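Uncharacterized protein (Clostridium leptum, PDB 4PW1) is of unknown function but folds into a nine-stranded antiparallel beta sheet surrounded by alpha-helices, with two copies of the chain in the assembly. Local coordinates at residues L17-S22 with S215-N220; N220-M225 with L236-I241; G77-F82 with L102-L107; N27-N32 with G106-S111. One frame throughout, in Å; residues are numbered along the deposited sequence.

Interaction 1: L17-S22 with S215-N220; sequences LLYLNS and SLSYDN
Strand 214-218 lies at one rim of the chain's antiparallel sheet, and the N-terminal tail, residues 17-22, lies along that rim, held by a single beta bridge between Tyr19 and Ser217. The two backbones run roughly the same way, 40° apart, and soon diverge. Ser217 supplies both backbone bonds: its N donates to Leu18 O at 2.8 Å, and its O accepts from Leu20 N at 3.0 Å, both nearly along the C=O axes. Beyond the bridge a water takes over, accepting from Leu18 N and donating to Ser215 O. Ser217 is small enough to let the tail come close. Its CB sits over one face of the Tyr19 ring, 4.0 Å from the centroid and offset toward the rim, a CH-pi contact. Leu17, with CG anti to the backbone N (chi1 -177°), splits its branches: CD1 rests 3.9 Å from Leu216 CA, while CD2 lies 3.9 Å from Ser217 CB. Farther along, Leu20 CD1 reaches Tyr218 CD1 at 3.7 Å, the two side chains crossing obliquely; the Tyr218 hydroxyl is bonded to Leu26 N. Met125 of helix 122-141 touches Tyr19 and Ser217, strand 221-227 adjoins Leu216, and Leu18 and Leu20 pack on Leu18 and Leu216 of the second subunit.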
# COMPACT_ATOMS: atom_id res chain seq x y z
N LEU B 17 -15.75 5.16 5.53
CA LEU B 17 -14.49 4.47 5.76
C LEU B 17 -14.02 3.74 4.51
O LEU B 17 -14.71 2.88 3.99
CB LEU B 17 -14.57 3.48 6.92
CG LEU B 17 -13.26 2.76 7.26
CD1 LEU B 17 -12.13 3.69 7.65
CD2 LEU B 17 -13.53 1.77 8.38
N LEU B 18 -12.83 4.07 4.03
CA LEU B 18 -12.29 3.46 2.84
C LEU B 18 -11.70 2.07 3.10
O LEU B 18 -10.80 1.92 3.92
CB LEU B 18 -11.24 4.38 2.22
CG LEU B 18 -10.62 3.83 0.94
CD1 LEU B 18 -11.64 3.93 -0.20
CD2 LEU B 18 -9.35 4.59 0.61
N TYR B 19 -12.14 1.06 2.36
CA TYR B 19 -11.49 -0.26 2.47
C TYR B 19 -10.54 -0.48 1.30
O TYR B 19 -10.93 -0.22 0.17
CB TYR B 19 -12.54 -1.38 2.41
CG TYR B 19 -13.41 -1.45 3.66
CD1 TYR B 19 -14.40 -0.49 3.89
CD2 TYR B 19 -13.22 -2.45 4.61
CE1 TYR B 19 -15.19 -0.55 5.04
CE2 TYR B 19 -14.01 -2.53 5.75
CZ TYR B 19 -14.98 -1.58 5.96
OH TYR B 19 -15.76 -1.66 7.07
N LEU B 20 -9.35 -1.03 1.52
CA LEU B 20 -8.52 -1.47 0.39
C LEU B 20 -8.98 -2.83 -0.20
O LEU B 20 -9.48 -3.63 0.51
CB LEU B 20 -7.05 -1.53 0.78
CG LEU B 20 -6.46 -0.22 1.19
CD1 LEU B 20 -4.95 -0.39 1.34
CD2 LEU B 20 -6.75 0.89 0.21
N ASN B 21 -8.85 -3.07 -1.51
CA ASN B 21 -9.37 -4.32 -2.14
C ASN B 21 -8.27 -5.38 -2.24
O ASN B 21 -7.13 -5.11 -1.73
CB ASN B 21 -10.11 -4.04 -3.47
CG ASN B 21 -9.22 -3.47 -4.59
OD1 ASN B 21 -8.02 -3.75 -4.67
ND2 ASN B 21 -9.84 -2.70 -5.51
N SER B 22 -8.58 -6.56 -2.83
CA SER B 22 -7.56 -7.70 -2.80
C SER B 22 -6.28 -7.37 -3.59
O SER B 22 -5.21 -7.89 -3.33
CB SER B 22 -8.05 -9.05 -3.40
OG SER B 22 -9.45 -9.21 -3.42
N SER B 215 -7.98 7.97 7.95
CA SER B 215 -7.98 6.53 8.17
C SER B 215 -8.40 5.71 6.96
O SER B 215 -9.03 6.20 6.06
CB SER B 215 -8.91 6.21 9.34
OG SER B 215 -10.21 6.61 9.02
N LEU B 216 -8.03 4.45 6.99
CA LEU B 216 -8.55 3.46 6.03
C LEU B 216 -8.61 2.11 6.74
O LEU B 216 -8.03 1.95 7.84
CB LEU B 216 -7.65 3.39 4.78
CG LEU B 216 -6.19 3.01 4.98
CD1 LEU B 216 -5.99 1.54 5.33
CD2 LEU B 216 -5.39 3.35 3.71
N SER B 217 -9.31 1.18 6.12
CA SER B 217 -9.39 -0.16 6.63
C SER B 217 -8.61 -1.07 5.73
O SER B 217 -8.76 -1.06 4.47
CB SER B 217 -10.84 -0.60 6.78
OG SER B 217 -10.91 -1.91 7.32
N TYR B 218 -7.81 -1.90 6.37
CA TYR B 218 -7.01 -2.88 5.67
C TYR B 218 -6.82 -4.08 6.58
O TYR B 218 -6.44 -3.93 7.74
CB TYR B 218 -5.63 -2.28 5.40
CG TYR B 218 -4.67 -3.15 4.63
CD1 TYR B 218 -4.89 -3.50 3.27
CD2 TYR B 218 -3.49 -3.59 5.23
CE1 TYR B 218 -3.96 -4.25 2.54
CE2 TYR B 218 -2.58 -4.36 4.52
CZ TYR B 218 -2.82 -4.68 3.18
OH TYR B 218 -1.89 -5.39 2.48
N ASP B 219 -7.06 -5.27 6.04
CA ASP B 219 -6.71 -6.50 6.72
C ASP B 219 -7.33 -6.62 8.16
O ASP B 219 -6.67 -7.03 9.11
CB ASP B 219 -5.19 -6.59 6.78
CG ASP B 219 -4.70 -7.96 7.19
OD1 ASP B 219 -5.39 -8.94 6.87
OD2 ASP B 219 -3.65 -8.02 7.84
N ASN B 220 -8.60 -6.25 8.26
CA ASN B 220 -9.39 -6.33 9.49
C ASN B 220 -8.95 -5.31 10.56
O ASN B 220 -9.40 -5.38 11.69
CB ASN B 220 -9.40 -7.76 10.09
CG ASN B 220 -10.62 -8.02 10.99
OD1 ASN B 220 -11.73 -7.64 10.64
ND2 ASN B 220 -10.40 -8.62 12.15
O HOH W 1 -11.41 6.34 4.87

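Interaction 2: N220-M225 with L236-I241; sequences NHIYAM and LIYSPI
Four backbone hydrogen bonds join 220-225 to 236-241, in the antiparallel beta hairpin of strands 221-227 and 233-239. Ile222 and Tyr238 form one hydrogen-bonded pair: Tyr238 N gives to Ile222 O at 2.7 Å, nearly straight, and Ile222 N gives to Tyr238 O at 2.9 Å, more bent (153° at the hydrogen). Ala224 and Leu236 repeat the pattern, with Leu236 N reaching Ala224 O at 2.8 Å, and Tyr223 with Ile237 is the non-hydrogen-bonded pair between them. At the open end of the hairpin a water donates to Asn220 O and accepts from Ser239 OG, whose own partner is Glu242 N. Asn220 has a positive phi (70°), a backbone shape that asparagine tolerates well, and its side-chain amide is tied to Glu117, Arg118 and Ala120. Beta-branched Ile222 and Ile237 and the tyrosines suit the extended strands. On one face, Ile222, Ala224, Leu236 and Tyr238 lie together, the CB atoms of each cross-strand pair touching (Ile222 with Tyr238, Ala224 with Leu236), and helix 122-141 covers Ile222 through Met125 and Ala128 and Tyr238 through Leu132. On the other, Ile237 CG2, anti to the backbone N, touches two rings: it is 4.0 Å from Tyr223 CE1, whose side chain lies alongside and points the same way, and 3.9 Å from CG of His221, whose ND1 is bonded to Asp219 O. Tyr238 O meets that imidazole at its edge, 3.5 Å from His221 CD2.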
# COMPACT_ATOMS: atom_id res chain seq x y z
N ASN B 220 -8.60 -6.25 8.26
CA ASN B 220 -9.39 -6.33 9.49
C ASN B 220 -8.95 -5.31 10.56
O ASN B 220 -9.40 -5.38 11.69
CB ASN B 220 -9.40 -7.76 10.09
CG ASN B 220 -10.62 -8.02 10.99
OD1 ASN B 220 -11.73 -7.64 10.64
ND2 ASN B 220 -10.40 -8.62 12.15
N HIS B 221 -8.14 -4.33 10.18
CA HIS B 221 -7.75 -3.24 11.06
C HIS B 221 -8.10 -1.92 10.50
O HIS B 221 -8.32 -1.76 9.28
CB HIS B 221 -6.25 -3.31 11.31
CG HIS B 221 -5.85 -4.51 12.07
ND1 HIS B 221 -5.50 -5.69 11.47
CD2 HIS B 221 -5.83 -4.74 13.40
CE1 HIS B 221 -5.24 -6.59 12.39
NE2 HIS B 221 -5.44 -6.04 13.57
N ILE B 222 -8.16 -0.93 11.38
CA ILE B 222 -8.18 0.46 10.96
C ILE B 222 -6.78 1.03 11.10
O ILE B 222 -6.13 0.91 12.17
CB ILE B 222 -9.18 1.28 11.75
CG1 ILE B 222 -10.58 0.73 11.52
CG2 ILE B 222 -9.11 2.79 11.38
CD1 ILE B 222 -11.64 1.39 12.39
N TYR B 223 -6.32 1.66 10.02
CA TYR B 223 -5.02 2.38 10.01
C TYR B 223 -5.29 3.86 10.22
O TYR B 223 -5.89 4.52 9.39
CB TYR B 223 -4.29 2.15 8.68
CG TYR B 223 -3.62 0.80 8.56
CD1 TYR B 223 -4.06 -0.29 9.24
CD2 TYR B 223 -2.57 0.61 7.67
CE1 TYR B 223 -3.45 -1.53 9.11
CE2 TYR B 223 -1.97 -0.63 7.53
CZ TYR B 223 -2.40 -1.68 8.28
OH TYR B 223 -1.84 -2.90 8.12
N ALA B 224 -4.89 4.36 11.37
CA ALA B 224 -5.05 5.75 11.73
C ALA B 224 -3.79 6.48 11.34
O ALA B 224 -2.71 6.14 11.82
CB ALA B 224 -5.28 5.87 13.21
N MSE B 225 -3.91 7.48 10.50
CA MSE B 225 -2.76 8.04 9.82
C MSE B 225 -2.57 9.46 10.22
O MSE B 225 -3.53 10.27 10.30
CB MSE B 225 -2.95 7.93 8.29
CG MSE B 225 -3.00 6.46 7.88
SE MSE B 225 -4.03 6.32 6.17
CE MSE B 225 -3.54 7.98 5.34
N LEU B 236 -1.01 4.35 13.19
CA LEU B 236 -1.39 3.55 14.34
C LEU B 236 -2.36 2.49 13.86
O LEU B 236 -3.31 2.80 13.18
CB LEU B 236 -2.03 4.43 15.40
CG LEU B 236 -1.08 5.40 16.08
CD1 LEU B 236 -1.85 6.36 16.98
CD2 LEU B 236 -0.07 4.63 16.90
N ILE B 237 -2.10 1.23 14.22
CA ILE B 237 -2.88 0.10 13.75
C ILE B 237 -3.88 -0.30 14.82
O ILE B 237 -3.49 -0.82 15.89
CB ILE B 237 -1.97 -1.11 13.45
CG1 ILE B 237 -0.90 -0.70 12.44
CG2 ILE B 237 -2.78 -2.30 12.97
CD1 ILE B 237 0.16 -1.76 12.27
N TYR B 238 -5.15 -0.02 14.54
CA TYR B 238 -6.22 -0.24 15.49
C TYR B 238 -7.00 -1.50 15.17
O TYR B 238 -7.41 -1.70 14.02
CB TYR B 238 -7.15 0.96 15.49
CG TYR B 238 -8.24 0.95 16.55
CD1 TYR B 238 -7.95 1.30 17.87
CD2 TYR B 238 -9.56 0.67 16.22
CE1 TYR B 238 -8.94 1.36 18.82
CE2 TYR B 238 -10.56 0.72 17.19
CZ TYR B 238 -10.23 1.06 18.49
OH TYR B 238 -11.21 1.14 19.45
N SER B 239 -7.19 -2.33 16.20
CA SER B 239 -8.07 -3.48 16.11
C SER B 239 -9.49 -3.11 16.59
O SER B 239 -9.68 -2.74 17.75
CB SER B 239 -7.55 -4.62 16.96
OG SER B 239 -8.57 -5.57 17.13
N PRO B 240 -10.49 -3.20 15.69
CA PRO B 240 -11.87 -2.96 16.10
C PRO B 240 -12.38 -4.09 17.01
O PRO B 240 -13.25 -3.85 17.81
CB PRO B 240 -12.64 -2.91 14.76
CG PRO B 240 -11.83 -3.78 13.86
CD PRO B 240 -10.40 -3.47 14.25
N ILE B 241 -11.81 -5.28 16.94
CA ILE B 241 -12.22 -6.35 17.82
C ILE B 241 -11.70 -6.09 19.26
O ILE B 241 -12.48 -6.14 20.21
CB ILE B 241 -11.69 -7.70 17.31
CG1 ILE B 241 -12.14 -7.94 15.84
CG2 ILE B 241 -12.14 -8.81 18.22
CD1 ILE B 241 -13.63 -7.80 15.62
O HOH W 2 -8.86 -6.40 14.27

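Interaction 3: G77-F82 with L102-L107; sequences GQDLRF and LDPNGL
Asp79 and Pro104 cross obliquely at the rim of this contact, the carboxylate's OD2 lying 3.6 Å from Pro104 CG, while deeper in, Leu80 and Asp103 cross in the same manner. With its CG anti to the carbonyl carbon (chi1 -60°), Leu80 brings CD2 to 3.5 Å from Asp103 CB, so the branched leucine covers the apolar root of an acidic side chain. Arg81 stretches away from Leu102 after their CB atoms have met on one face of the sheet, and its long arm returns to its own segment: NH1 forms a salt bridge to Asp79 OD1 at 3.1 Å, lying above the carboxylate plane while OD1 stays in the guanidinium plane. Arg81 NE forms a second salt bridge, to Glu43, and two acidic partners would be expected to stabilise the charged guanidinium. In the backbone Arg81 and Leu102 form a hydrogen-bonded pair, Arg81 N to Leu102 O and Leu102 N to Arg81 O each 2.9 Å. Asp103 CG takes the crowded position (chi1 72°), which lets OD1 accept from Asn105 N in an Asx turn, leaving OD2 for Tyr29 OH. Gly106, having no CB, avoids a clash with the carbonyl O before it. The G1 bulge of Asp79 and Leu80 opposite Ser76, between strands 74-76 and 80-89, and the type I turn Asp103-Gly106, linking strands 95-103 and 106-114, are features of antiparallel sheets with short hairpin connections.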
# COMPACT_ATOMS: atom_id res chain seq x y z
N GLY B 77 21.75 -4.30 5.13
CA GLY B 77 22.79 -3.34 4.87
C GLY B 77 22.30 -1.92 4.69
O GLY B 77 23.09 -1.01 4.68
N GLN B 78 21.00 -1.71 4.63
CA GLN B 78 20.45 -0.38 4.78
C GLN B 78 20.39 0.14 6.24
O GLN B 78 19.84 1.20 6.48
CB GLN B 78 19.06 -0.36 4.16
CG GLN B 78 19.09 -0.66 2.67
CD GLN B 78 17.69 -0.70 2.08
OE1 GLN B 78 17.16 -1.77 1.76
NE2 GLN B 78 17.05 0.46 1.99
N ASP B 79 20.97 -0.58 7.19
CA ASP B 79 20.90 -0.25 8.63
C ASP B 79 19.49 -0.40 9.20
O ASP B 79 18.93 0.51 9.82
CB ASP B 79 21.52 1.11 8.97
CG ASP B 79 22.18 1.14 10.36
OD1 ASP B 79 22.35 0.09 11.06
OD2 ASP B 79 22.53 2.27 10.77
N LEU B 80 18.91 -1.57 8.95
CA LEU B 80 17.58 -1.90 9.42
C LEU B 80 17.72 -3.26 10.05
O LEU B 80 18.52 -4.07 9.60
CB LEU B 80 16.58 -1.97 8.24
CG LEU B 80 16.45 -0.66 7.45
CD1 LEU B 80 15.65 -0.88 6.16
CD2 LEU B 80 15.78 0.39 8.29
N ARG B 81 16.90 -3.50 11.05
CA ARG B 81 16.74 -4.83 11.61
C ARG B 81 15.25 -5.19 11.59
O ARG B 81 14.42 -4.43 12.07
CB ARG B 81 17.31 -4.81 13.04
CG ARG B 81 18.84 -4.72 12.99
CD ARG B 81 19.41 -4.02 14.17
NE ARG B 81 20.88 -4.09 14.19
CZ ARG B 81 21.69 -3.24 13.58
NH1 ARG B 81 21.24 -2.27 12.78
NH2 ARG B 81 23.00 -3.44 13.68
N PHE B 82 14.93 -6.35 11.03
CA PHE B 82 13.58 -6.81 10.90
C PHE B 82 13.36 -8.09 11.67
O PHE B 82 14.11 -9.05 11.54
CB PHE B 82 13.26 -7.14 9.45
CG PHE B 82 13.32 -5.99 8.50
CD1 PHE B 82 12.19 -5.22 8.26
CD2 PHE B 82 14.48 -5.71 7.78
CE1 PHE B 82 12.24 -4.20 7.34
CE2 PHE B 82 14.50 -4.71 6.84
CZ PHE B 82 13.39 -3.94 6.63
N LEU B 102 13.63 -2.02 13.50
CA LEU B 102 14.41 -0.89 13.97
C LEU B 102 15.21 -0.30 12.84
O LEU B 102 15.74 -1.03 11.99
CB LEU B 102 15.37 -1.34 15.09
CG LEU B 102 14.66 -1.70 16.40
CD1 LEU B 102 14.29 -3.17 16.41
CD2 LEU B 102 15.57 -1.38 17.56
N ASP B 103 15.30 1.03 12.86
CA ASP B 103 16.13 1.79 11.96
C ASP B 103 17.08 2.66 12.82
O ASP B 103 17.09 2.53 14.03
CB ASP B 103 15.25 2.58 10.98
CG ASP B 103 14.50 3.78 11.60
OD1 ASP B 103 14.69 4.12 12.77
OD2 ASP B 103 13.68 4.40 10.86
N PRO B 104 17.87 3.52 12.20
CA PRO B 104 18.82 4.30 13.05
C PRO B 104 18.18 5.20 14.10
O PRO B 104 18.86 5.58 15.03
CB PRO B 104 19.60 5.13 12.04
CG PRO B 104 19.54 4.31 10.76
CD PRO B 104 18.16 3.70 10.78
N ASN B 105 16.89 5.51 13.99
CA ASN B 105 16.20 6.28 15.01
C ASN B 105 15.54 5.43 16.09
O ASN B 105 14.95 5.97 17.01
CB ASN B 105 15.17 7.21 14.40
CG ASN B 105 15.81 8.39 13.72
OD1 ASN B 105 16.54 9.15 14.34
ND2 ASN B 105 15.57 8.54 12.44
N GLY B 106 15.67 4.11 15.99
CA GLY B 106 15.09 3.22 17.02
C GLY B 106 13.93 2.40 16.49
O GLY B 106 13.95 1.95 15.34
N LEU B 107 12.96 2.14 17.36
CA LEU B 107 11.83 1.29 17.02
C LEU B 107 10.91 2.06 16.11
O LEU B 107 10.34 3.05 16.51
CB LEU B 107 11.05 0.84 18.27
CG LEU B 107 9.86 -0.08 18.03
CD1 LEU B 107 10.34 -1.44 17.49
CD2 LEU B 107 9.07 -0.30 19.31
O HOH W 3 18.74 -0.84 12.78

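Interaction 4: N27-N32 with G106-S111; sequences NLYPWN and GLCYFS
Trp31 drives the edge of its indole into the face of Tyr109, with NE1 standing 3.2 Å above the phenol ring and over its centre. The planes are 83° apart, a T-shaped stack in which the polarised N-H side of the indole meets the pi cloud; NE1 is only 3.3 Å from Tyr109 CG. Round the rim of that ring, near its plane, come Tyr29 O, 3.6 Å from Tyr109 CD2, and Leu28 CB. Pro30 wedges beside it, its CD 3.8 Å from Tyr109 CB and its CG 3.7 Å from Cys108 SG. The sulfur, set by chi1 of 59° between the backbone N and the carbonyl carbon, also reaches Tyr29 CE2 at 3.8 Å, an oblique sulfur-aromatic contact, and Pro30 CB lies over the centre of the Tyr29 ring. No hydrogen bond joins the two segments, so the contact rests on the T-shaped stack and apolar packing. Around them, Tyr29 O is bonded to Ser249 OG, while the rings of Phe82 and Tyr34 also meet the indole. Leu28 packs on strand 233-239 and, with Asn27, pairs with an antiparallel strand of the second subunit. Two local motifs present these side chains: a classic beta bulge, Cys108 and Tyr109 opposite Ala101, and a tight turn closed by Trp31 N to Leu28 O (2.8 Å), whose cis peptide before Pro30 fits a type VI beta turn.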
# COMPACT_ATOMS: atom_id res chain seq x y z
N ASN B 27 2.26 -1.71 2.35
CA ASN B 27 3.38 -1.93 3.23
C ASN B 27 3.67 -0.66 4.01
O ASN B 27 3.89 0.39 3.41
CB ASN B 27 4.65 -2.23 2.44
CG ASN B 27 4.59 -3.55 1.71
OD1 ASN B 27 4.05 -4.52 2.19
ND2 ASN B 27 5.11 -3.57 0.51
N LEU B 28 3.71 -0.77 5.31
CA LEU B 28 4.12 0.36 6.16
C LEU B 28 5.62 0.39 6.36
O LEU B 28 6.27 -0.67 6.36
CB LEU B 28 3.41 0.26 7.50
CG LEU B 28 1.88 0.21 7.43
CD1 LEU B 28 1.32 0.17 8.85
CD2 LEU B 28 1.33 1.38 6.64
N TYR B 29 6.16 1.59 6.45
CA TYR B 29 7.58 1.79 6.67
C TYR B 29 7.99 0.96 7.90
O TYR B 29 7.26 0.93 8.90
CB TYR B 29 7.91 3.29 6.84
CG TYR B 29 9.36 3.52 7.22
CD1 TYR B 29 10.37 3.63 6.24
CD2 TYR B 29 9.73 3.57 8.57
CE1 TYR B 29 11.69 3.83 6.58
CE2 TYR B 29 11.06 3.76 8.93
CZ TYR B 29 12.02 3.89 7.95
OH TYR B 29 13.31 4.00 8.33
N PRO B 30 9.11 0.23 7.82
CA PRO B 30 10.09 0.14 6.75
C PRO B 30 9.99 -1.15 5.92
O PRO B 30 10.95 -1.51 5.23
CB PRO B 30 11.42 0.14 7.53
CG PRO B 30 11.10 -0.70 8.72
CD PRO B 30 9.63 -0.41 9.04
N TRP B 31 8.84 -1.80 5.94
CA TRP B 31 8.64 -3.04 5.20
C TRP B 31 8.75 -2.83 3.70
O TRP B 31 9.03 -3.77 2.99
CB TRP B 31 7.36 -3.76 5.62
CG TRP B 31 7.45 -4.16 7.07
CD1 TRP B 31 6.98 -3.47 8.13
CD2 TRP B 31 8.15 -5.27 7.59
NE1 TRP B 31 7.28 -4.13 9.29
CE2 TRP B 31 8.02 -5.24 8.98
CE3 TRP B 31 8.89 -6.31 7.01
CZ2 TRP B 31 8.61 -6.17 9.81
CZ3 TRP B 31 9.43 -7.27 7.84
CH2 TRP B 31 9.29 -7.19 9.21
N ASN B 32 8.60 -1.60 3.24
CA ASN B 32 8.85 -1.30 1.83
C ASN B 32 10.32 -1.51 1.47
O ASN B 32 10.66 -1.64 0.29
CB ASN B 32 8.44 0.13 1.49
CG ASN B 32 9.09 1.14 2.43
OD1 ASN B 32 9.03 0.99 3.66
ND2 ASN B 32 9.72 2.15 1.88
N GLY B 106 15.67 4.11 15.99
CA GLY B 106 15.09 3.22 17.02
C GLY B 106 13.93 2.40 16.49
O GLY B 106 13.95 1.95 15.34
N LEU B 107 12.96 2.14 17.36
CA LEU B 107 11.83 1.29 17.02
C LEU B 107 10.91 2.06 16.11
O LEU B 107 10.34 3.05 16.51
CB LEU B 107 11.05 0.84 18.27
CG LEU B 107 9.86 -0.08 18.03
CD1 LEU B 107 10.34 -1.44 17.49
CD2 LEU B 107 9.07 -0.30 19.31
N CYS B 108 10.78 1.60 14.88
CA CYS B 108 9.95 2.29 13.87
C CYS B 108 8.74 1.49 13.43
O CYS B 108 7.91 1.97 12.69
CB CYS B 108 10.82 2.66 12.67
SG CYS B 108 11.64 1.30 11.82
N TYR B 109 8.67 0.23 13.87
CA TYR B 109 7.56 -0.62 13.55
C TYR B 109 7.37 -1.69 14.62
O TYR B 109 8.32 -2.33 15.02
CB TYR B 109 7.68 -1.24 12.15
CG TYR B 109 6.45 -2.02 11.74
CD1 TYR B 109 6.18 -3.27 12.33
CD2 TYR B 109 5.53 -1.50 10.87
CE1 TYR B 109 5.04 -3.96 12.01
CE2 TYR B 109 4.37 -2.18 10.54
CZ TYR B 109 4.14 -3.39 11.10
OH TYR B 109 3.01 -4.05 10.80
N PHE B 110 6.13 -1.84 15.09
CA PHE B 110 5.71 -2.92 15.98
C PHE B 110 4.28 -3.33 15.64
O PHE B 110 3.44 -2.48 15.49
CB PHE B 110 5.74 -2.44 17.43
CG PHE B 110 5.26 -3.48 18.40
CD1 PHE B 110 3.92 -3.58 18.73
CD2 PHE B 110 6.14 -4.37 18.97
CE1 PHE B 110 3.48 -4.55 19.62
CE2 PHE B 110 5.71 -5.35 19.82
CZ PHE B 110 4.37 -5.45 20.15
N SER B 111 4.00 -4.62 15.55
CA SER B 111 2.62 -5.06 15.52
C SER B 111 2.49 -6.45 16.16
O SER B 111 3.39 -7.34 16.02
CB SER B 111 2.09 -5.07 14.07
OG SER B 111 2.67 -6.16 13.37

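Overall arrangement
From the N terminus, the tail 17-22 pairs with strand 214-218, 193 residues on, so interaction 1 closes the longest loop, and interactions 3 and 4 both nest inside it. Interaction 4 brings residues 27-32 onto strand 106-114; interaction 3 joins the hairpin of strands 80-89 and 95-103 and ends on the same 106-107 as interaction 4, which it touches through Tyr29 and Asp103. Interaction 2 opens only after interaction 1 has closed, sharing Asn220 with it, and joins the next hairpin. It meets interaction 4 where Tyr223 and Ile237 pack on Leu28. All four reach one sheet; interactions 2 and 3 lie on opposite sides of the chain's centre, about 24 Å apart between centres.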